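Long-range contact in B12-binding domain-containing protein (Kitasatospora setae, PDB 6WTE), which probably transfers a methyl group from S-adenosylmethionine through its bound cobalamin, as a radical SAM-family methylase that also carries a [4Fe-4S] cluster and works by non-radical chemistry: residues 63-75 against 104-116. Numbering follows the deposited sequence.
Sequences LVGVTVRNTDTVY and GGIGFSTMPFALV
Thr71 holds CG2 anti to its own carbonyl carbon, with OG1 at chi1 56°, and this torsion sets the methyl over the backbone of Gly107, CG2 lying 3.3 Å from Gly107 O; Val68 and Phe108, each with its first gamma carbon anti to the backbone N, meet CB to CB at 3.9 Å. The frame is the Rossmann-like B12-binding domain, where the parallel neighbours 63-67 and 101-104 end at the cobalamin pocket. Two backbone bonds prove the pairing: Gly104 N to Val66 O, and the shorter, straighter Val68 N to Gly104 O (2.7 Å, 167° at the hydrogen). Beyond the strands the loop is tied to the short, weakly bonded helix 106-109, Val68 O accepting from Phe108 N at 3.0 Å and Arg69 O from Gly107 N, the latter donor well above the carbonyl plane. A side chain on Gly105 would collide with Val68 O, and one on Gly107 with Arg69 O, so the close approach depends on both glycines. The CG2 methyl of Thr71 also meets Met111 SD at 4.0 Å, whereas its OG1 bonds to Asp72 OD1, whose carboxylate is salt-bridged to Arg412. A serine in place of Thr71 would probably open a gap between Gly107 O and Met111 SD, where the methyl now packs. Cobalamin is hydrogen-bonded by Thr67 OG1 at the end of the strand and by Asn70 ND2, Thr71 N and Thr73 O of the loop that follows. Gly107 O, besides meeting that methyl, is doubly held from its own segment, by Thr110 N and, in the carbonyl plane, by Thr110 OG1 at 2.8 Å.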
ATOM      1  N   LEU A  63       8.577 -21.912 -12.399  1.00 12.98           N
ATOM      2  CA  LEU A  63       8.300 -20.482 -12.433  1.00 12.08           C
ATOM      3  C   LEU A  63       8.497 -19.942 -11.024  1.00 13.49           C
ATOM      4  O   LEU A  63       8.102 -20.590 -10.050  1.00 12.00           O
ATOM      5  CB  LEU A  63       6.874 -20.211 -12.923  1.00 12.52           C
ATOM      6  CG  LEU A  63       6.346 -18.773 -12.928  1.00 11.55           C
ATOM      7  CD1 LEU A  63       7.168 -17.873 -13.862  1.00 12.64           C
ATOM      8  CD2 LEU A  63       4.870 -18.768 -13.329  1.00 13.05           C
ATOM      9  N   VAL A  64       9.124 -18.771 -10.919  1.00 13.40           N
ATOM     10  CA  VAL A  64       9.383 -18.128  -9.634  1.00 13.17           C
ATOM     11  C   VAL A  64       8.733 -16.752  -9.662  1.00 12.75           C
ATOM     12  O   VAL A  64       9.078 -15.914 -10.502  1.00 12.34           O
ATOM     13  CB  VAL A  64      10.888 -18.016  -9.337  1.00 13.58           C
ATOM     14  CG1 VAL A  64      11.128 -17.285  -8.020  1.00 11.68           C
ATOM     15  CG2 VAL A  64      11.547 -19.399  -9.321  1.00 13.70           C
ATOM     16  N   GLY A  65       7.781 -16.529  -8.766  1.00 11.07           N
ATOM     17  CA  GLY A  65       7.145 -15.230  -8.623  1.00 11.34           C
ATOM     18  C   GLY A  65       7.684 -14.522  -7.393  1.00 13.38           C
ATOM     19  O   GLY A  65       7.913 -15.145  -6.357  1.00 12.10           O
ATOM     20  N   VAL A  66       7.903 -13.219  -7.520  1.00 10.53           N
ATOM     21  CA  VAL A  66       8.384 -12.402  -6.407  1.00 13.10           C
ATOM     22  C   VAL A  66       7.413 -11.247  -6.208  1.00 11.78           C
ATOM     23  O   VAL A  66       7.178 -10.461  -7.136  1.00 11.10           O
ATOM     24  CB  VAL A  66       9.807 -11.877  -6.653  1.00 10.63           C
ATOM     25  CG1 VAL A  66      10.290 -11.104  -5.440  1.00 12.18           C
ATOM     26  CG2 VAL A  66      10.766 -13.036  -6.961  1.00 10.93           C
ATOM     27  N   THR A  67       6.857 -11.127  -4.998  1.00 11.81           N
ATOM     28  CA  THR A  67       5.938 -10.028  -4.706  1.00  9.93           C
ATOM     29  C   THR A  67       6.721  -8.832  -4.168  1.00 12.53           C
ATOM     30  O   THR A  67       7.481  -8.958  -3.202  1.00 12.38           O
ATOM     31  CB  THR A  67       4.840 -10.471  -3.730  1.00 11.84           C
ATOM     32  OG1 THR A  67       3.955  -9.375  -3.463  1.00 12.10           O
ATOM     33  CG2 THR A  67       5.418 -11.005  -2.417  1.00 10.99           C
ATOM     34  N   VAL A  68       6.559  -7.679  -4.808  1.00 10.67           N
ATOM     35  CA  VAL A  68       7.256  -6.462  -4.412  1.00  9.80           C
ATOM     36  C   VAL A  68       6.183  -5.486  -3.944  1.00  9.61           C
ATOM     37  O   VAL A  68       5.546  -4.796  -4.749  1.00  9.48           O
ATOM     38  CB  VAL A  68       8.117  -5.904  -5.551  1.00 12.47           C
ATOM     39  CG1 VAL A  68       8.627  -4.486  -5.238  1.00 14.15           C
ATOM     40  CG2 VAL A  68       9.290  -6.840  -5.772  1.00 11.74           C
ATOM     41  N   ARG A  69       5.954  -5.469  -2.632  1.00 11.14           N
ATOM     42  CA  ARG A  69       4.854  -4.702  -2.060  1.00 12.60           C
ATOM     43  C   ARG A  69       5.188  -3.219  -1.948  1.00 10.11           C
ATOM     44  O   ARG A  69       4.342  -2.366  -2.242  1.00 11.74           O
ATOM     45  CB  ARG A  69       4.496  -5.266  -0.687  1.00 10.15           C
ATOM     46  CG  ARG A  69       3.265  -4.644  -0.034  1.00 11.77           C
ATOM     47  CD  ARG A  69       3.218  -5.084   1.420  1.00 12.87           C
ATOM     48  NE  ARG A  69       1.937  -4.807   2.070  1.00 10.26           N
ATOM     49  CZ  ARG A  69       1.600  -3.635   2.591  1.00 16.32           C
ATOM     50  NH1 ARG A  69       0.411  -3.496   3.161  1.00 15.11           N
ATOM     51  NH2 ARG A  69       2.444  -2.611   2.551  1.00 13.36           N
ATOM     52  N   ASN A  70       6.391  -2.899  -1.475  1.00 12.38           N
ATOM     53  CA  ASN A  70       6.811  -1.528  -1.222  1.00 13.64           C
ATOM     54  C   ASN A  70       8.049  -1.217  -2.051  1.00 11.36           C
ATOM     55  O   ASN A  70       8.995  -2.010  -2.076  1.00 13.14           O
ATOM     56  CB  ASN A  70       7.122  -1.303   0.262  1.00 14.21           C
ATOM     57  CG  ASN A  70       6.095  -1.944   1.186  1.00 12.67           C
ATOM     58  OD1 ASN A  70       4.891  -1.855   0.958  1.00 13.13           O
ATOM     59  ND2 ASN A  70       6.577  -2.594   2.238  1.00 13.49           N
ATOM     60  N   THR A  71       8.039  -0.073  -2.735  1.00 13.44           N
ATOM     61  CA  THR A  71       9.254   0.377  -3.410  1.00 13.27           C
ATOM     62  C   THR A  71      10.192   1.097  -2.454  1.00 12.19           C
ATOM     63  O   THR A  71      11.415   1.009  -2.603  1.00 12.00           O
ATOM     64  CB  THR A  71       8.904   1.312  -4.566  1.00 11.62           C
ATOM     65  OG1 THR A  71       8.124   2.411  -4.067  1.00 13.25           O
ATOM     66  CG2 THR A  71       8.109   0.575  -5.622  1.00 10.46           C
ATOM     67  N   ASP A  72       9.628   1.823  -1.492  1.00 12.86           N
ATOM     68  CA  ASP A  72      10.372   2.577  -0.492  1.00 12.59           C
ATOM     69  C   ASP A  72       9.410   2.848   0.656  1.00 11.82           C
ATOM     70  O   ASP A  72       8.250   2.433   0.618  1.00 11.75           O
ATOM     71  CB  ASP A  72      10.963   3.879  -1.067  1.00 11.77           C
ATOM     72  CG  ASP A  72       9.913   4.823  -1.625  1.00 16.90           C
ATOM     73  OD1 ASP A  72       9.305   4.494  -2.665  1.00 15.03           O
ATOM     74  OD2 ASP A  72       9.712   5.913  -1.031  1.00 13.68           O
ATOM     75  N   THR A  73       9.896   3.548   1.682  1.00 11.91           N
ATOM     76  CA  THR A  73       9.028   3.838   2.818  1.00 14.50           C
ATOM     77  C   THR A  73       7.957   4.863   2.484  1.00 18.41           C
ATOM     78  O   THR A  73       6.969   4.954   3.217  1.00 16.17           O
ATOM     79  CB  THR A  73       9.840   4.337   4.014  1.00 21.21           C
ATOM     80  OG1 THR A  73      10.399   5.621   3.711  1.00 17.41           O
ATOM     81  CG2 THR A  73      10.953   3.355   4.357  1.00 19.99           C
ATOM     82  N   VAL A  74       8.147   5.647   1.416  1.00 14.47           N
ATOM     83  CA  VAL A  74       7.176   6.616   0.903  1.00 16.76           C
ATOM     84  C   VAL A  74       7.127   7.841   1.822  1.00 17.67           C
ATOM     85  O   VAL A  74       6.401   8.806   1.561  1.00 19.36           O
ATOM     86  CB  VAL A  74       5.805   5.934   0.680  1.00 21.22           C
ATOM     87  CG1 VAL A  74       4.694   6.900   0.311  1.00 27.00           C
ATOM     88  CG2 VAL A  74       5.941   4.898  -0.434  1.00 21.09           C
ATOM     89  N   TYR A  75       7.963   7.855   2.860  1.00 18.61           N
ATOM     90  CA  TYR A  75       8.145   9.060   3.668  1.00 20.00           C
ATOM     91  C   TYR A  75       9.042  10.022   2.902  1.00 17.44           C
ATOM     92  O   TYR A  75      10.210   9.709   2.648  1.00 16.24           O
ATOM     93  CB  TYR A  75       8.777   8.726   5.017  1.00 18.15           C
ATOM     94  CG  TYR A  75       7.846   8.124   6.041  1.00 23.55           C
ATOM     95  CD1 TYR A  75       6.735   8.823   6.499  1.00 28.48           C
ATOM     96  CD2 TYR A  75       8.101   6.871   6.581  1.00 26.99           C
ATOM     97  CE1 TYR A  75       5.889   8.276   7.454  1.00 31.18           C
ATOM     98  CE2 TYR A  75       7.261   6.319   7.532  1.00 25.99           C
ATOM     99  CZ  TYR A  75       6.158   7.024   7.964  1.00 32.70           C
ATOM    100  OH  TYR A  75       5.323   6.473   8.912  1.00 37.05           O
ATOM    101  N   GLY A 104       5.525  -8.908  -9.394  1.00 10.20           N
ATOM    102  CA  GLY A 104       4.222  -8.292  -9.224  1.00 11.91           C
ATOM    103  C   GLY A 104       4.203  -7.615  -7.872  1.00  9.51           C
ATOM    104  O   GLY A 104       5.181  -7.671  -7.122  1.00 10.21           O
ATOM    105  N   GLY A 105       3.088  -6.968  -7.563  1.00  9.37           N
ATOM    106  CA  GLY A 105       2.932  -6.248  -6.311  1.00  9.29           C
ATOM    107  C   GLY A 105       2.276  -4.899  -6.528  1.00 10.83           C
ATOM    108  O   GLY A 105       2.214  -4.373  -7.640  1.00 10.46           O
ATOM    109  N   ILE A 106       1.749  -4.330  -5.440  1.00 10.44           N
ATOM    110  CA  ILE A 106       1.195  -2.984  -5.537  1.00  9.37           C
ATOM    111  C   ILE A 106       2.314  -1.970  -5.779  1.00 10.11           C
ATOM    112  O   ILE A 106       2.293  -1.235  -6.773  1.00 11.20           O
ATOM    113  CB  ILE A 106       0.329  -2.651  -4.302  1.00 10.54           C
ATOM    114  CG1 ILE A 106       0.078  -1.146  -4.191  1.00 10.72           C
ATOM    115  CG2 ILE A 106       0.918  -3.221  -3.005  1.00 10.53           C
ATOM    116  CD1 ILE A 106      -0.583  -0.509  -5.403  1.00 10.70           C
ATOM    117  N   GLY A 107       3.331  -1.948  -4.912  1.00 11.01           N
ATOM    118  CA  GLY A 107       4.490  -1.104  -5.181  1.00 10.58           C
ATOM    119  C   GLY A 107       5.127  -1.400  -6.526  1.00 10.24           C
ATOM    120  O   GLY A 107       5.504  -0.483  -7.266  1.00 10.18           O
ATOM    121  N   PHE A 108       5.238  -2.682  -6.869  1.00  9.37           N
ATOM    122  CA  PHE A 108       5.755  -3.062  -8.183  1.00  9.54           C
ATOM    123  C   PHE A 108       4.954  -2.417  -9.311  1.00 10.93           C
ATOM    124  O   PHE A 108       5.527  -1.906 -10.285  1.00 10.39           O
ATOM    125  CB  PHE A 108       5.725  -4.584  -8.298  1.00  9.49           C
ATOM    126  CG  PHE A 108       6.367  -5.120  -9.545  1.00  9.85           C
ATOM    127  CD1 PHE A 108       7.719  -5.425  -9.559  1.00 12.79           C
ATOM    128  CD2 PHE A 108       5.618  -5.351 -10.692  1.00 11.28           C
ATOM    129  CE1 PHE A 108       8.314  -5.940 -10.701  1.00 10.97           C
ATOM    130  CE2 PHE A 108       6.222  -5.862 -11.843  1.00  9.75           C
ATOM    131  CZ  PHE A 108       7.558  -6.155 -11.839  1.00 10.14           C
ATOM    132  N   SER A 109       3.626  -2.407  -9.184  1.00  9.84           N
ATOM    133  CA  SER A 109       2.744  -1.891 -10.226  1.00 10.26           C
ATOM    134  C   SER A 109       2.800  -0.375 -10.381  1.00 10.25           C
ATOM    135  O   SER A 109       2.233   0.146 -11.352  1.00 11.07           O
ATOM    136  CB  SER A 109       1.303  -2.328  -9.940  1.00  9.59           C
ATOM    137  OG  SER A 109       1.167  -3.738 -10.068  1.00 12.73           O
ATOM    138  N   THR A 110       3.461   0.351  -9.472  1.00  9.43           N
ATOM    139  CA  THR A 110       3.646   1.779  -9.698  1.00  9.45           C
ATOM    140  C   THR A 110       4.754   2.061 -10.704  1.00 10.98           C
ATOM    141  O   THR A 110       4.811   3.162 -11.258  1.00 12.22           O
ATOM    142  CB  THR A 110       3.961   2.512  -8.394  1.00 11.21           C
ATOM    143  OG1 THR A 110       5.296   2.203  -7.980  1.00 11.57           O
ATOM    144  CG2 THR A 110       2.971   2.105  -7.277  1.00  9.99           C
ATOM    145  N   MET A 111       5.625   1.098 -10.954  1.00  9.92           N
ATOM    146  CA  MET A 111       6.710   1.290 -11.905  1.00 11.05           C
ATOM    147  C   MET A 111       7.157  -0.073 -12.423  1.00  9.86           C
ATOM    148  O   MET A 111       8.331  -0.438 -12.283  1.00 11.31           O
ATOM    149  CB  MET A 111       7.869   2.035 -11.237  1.00 10.57           C
ATOM    150  CG  MET A 111       8.174   1.497  -9.834  1.00  9.93           C
ATOM    151  SD  MET A 111       9.539   2.313  -8.988  1.00 13.32           S
ATOM    152  CE  MET A 111      10.864   2.143 -10.189  1.00 13.02           C
ATOM    153  N   PRO A 112       6.260  -0.843 -13.045  1.00  9.77           N
ATOM    154  CA  PRO A 112       6.590  -2.249 -13.323  1.00 11.64           C
ATOM    155  C   PRO A 112       7.571  -2.430 -14.461  1.00 11.12           C
ATOM    156  O   PRO A 112       8.348  -3.388 -14.423  1.00 11.47           O
ATOM    157  CB  PRO A 112       5.226  -2.872 -13.644  1.00 12.20           C
ATOM    158  CG  PRO A 112       4.459  -1.732 -14.242  1.00  9.89           C
ATOM    159  CD  PRO A 112       4.905  -0.497 -13.507  1.00 10.59           C
ATOM    160  N   PHE A 113       7.559  -1.564 -15.481  1.00 10.14           N
ATOM    161  CA  PHE A 113       8.540  -1.703 -16.554  1.00 10.39           C
ATOM    162  C   PHE A 113       9.945  -1.391 -16.051  1.00 10.55           C
ATOM    163  O   PHE A 113      10.899  -2.111 -16.369  1.00 11.70           O
ATOM    164  CB  PHE A 113       8.186  -0.785 -17.732  1.00 10.51           C
ATOM    165  CG  PHE A 113       6.938  -1.182 -18.467  1.00 10.45           C
ATOM    166  CD1 PHE A 113       5.689  -0.874 -17.955  1.00 11.67           C
ATOM    167  CD2 PHE A 113       7.014  -1.851 -19.677  1.00 11.11           C
ATOM    168  CE1 PHE A 113       4.534  -1.229 -18.641  1.00 12.62           C
ATOM    169  CE2 PHE A 113       5.865  -2.206 -20.366  1.00 13.32           C
ATOM    170  CZ  PHE A 113       4.626  -1.896 -19.846  1.00 12.54           C
ATOM    171  N   ALA A 114      10.089  -0.311 -15.279  1.00 10.88           N
ATOM    172  CA  ALA A 114      11.387   0.020 -14.705  1.00 12.38           C
ATOM    173  C   ALA A 114      11.900  -1.111 -13.828  1.00 10.72           C
ATOM    174  O   ALA A 114      13.090  -1.433 -13.850  1.00 10.96           O
ATOM    175  CB  ALA A 114      11.296   1.316 -13.898  1.00 10.77           C
ATOM    176  N   LEU A 115      11.013  -1.728 -13.046  1.00 13.38           N
ATOM    177  CA  LEU A 115      11.467  -2.753 -12.120  1.00 10.56           C
ATOM    178  C   LEU A 115      11.788  -4.060 -12.834  1.00 12.46           C
ATOM    179  O   LEU A 115      12.737  -4.751 -12.448  1.00 12.32           O
ATOM    180  CB  LEU A 115      10.422  -2.965 -11.021  1.00 10.90           C
ATOM    181  CG  LEU A 115      10.390  -1.799 -10.031  1.00 10.79           C
ATOM    182  CD1 LEU A 115       9.400  -2.064  -8.897  1.00 12.38           C
ATOM    183  CD2 LEU A 115      11.786  -1.546  -9.478  1.00 12.31           C
ATOM    184  N   VAL A 116      11.023  -4.424 -13.870  1.00 11.94           N
ATOM    185  CA  VAL A 116      11.394  -5.599 -14.653  1.00 10.67           C
ATOM    186  C   VAL A 116      12.817  -5.444 -15.178  1.00 13.47           C
ATOM    187  O   VAL A 116      13.642  -6.361 -15.080  1.00 12.58           O
ATOM    188  CB  VAL A 116      10.398  -5.840 -15.803  1.00 11.75           C
ATOM    189  CG1 VAL A 116      10.995  -6.819 -16.799  1.00 11.58           C
ATOM    190  CG2 VAL A 116       9.084  -6.408 -15.286  1.00 10.39           C
TER
HETATM  191  O   HOH W   1       1.988  -6.555  -3.248  1.00 10.74           O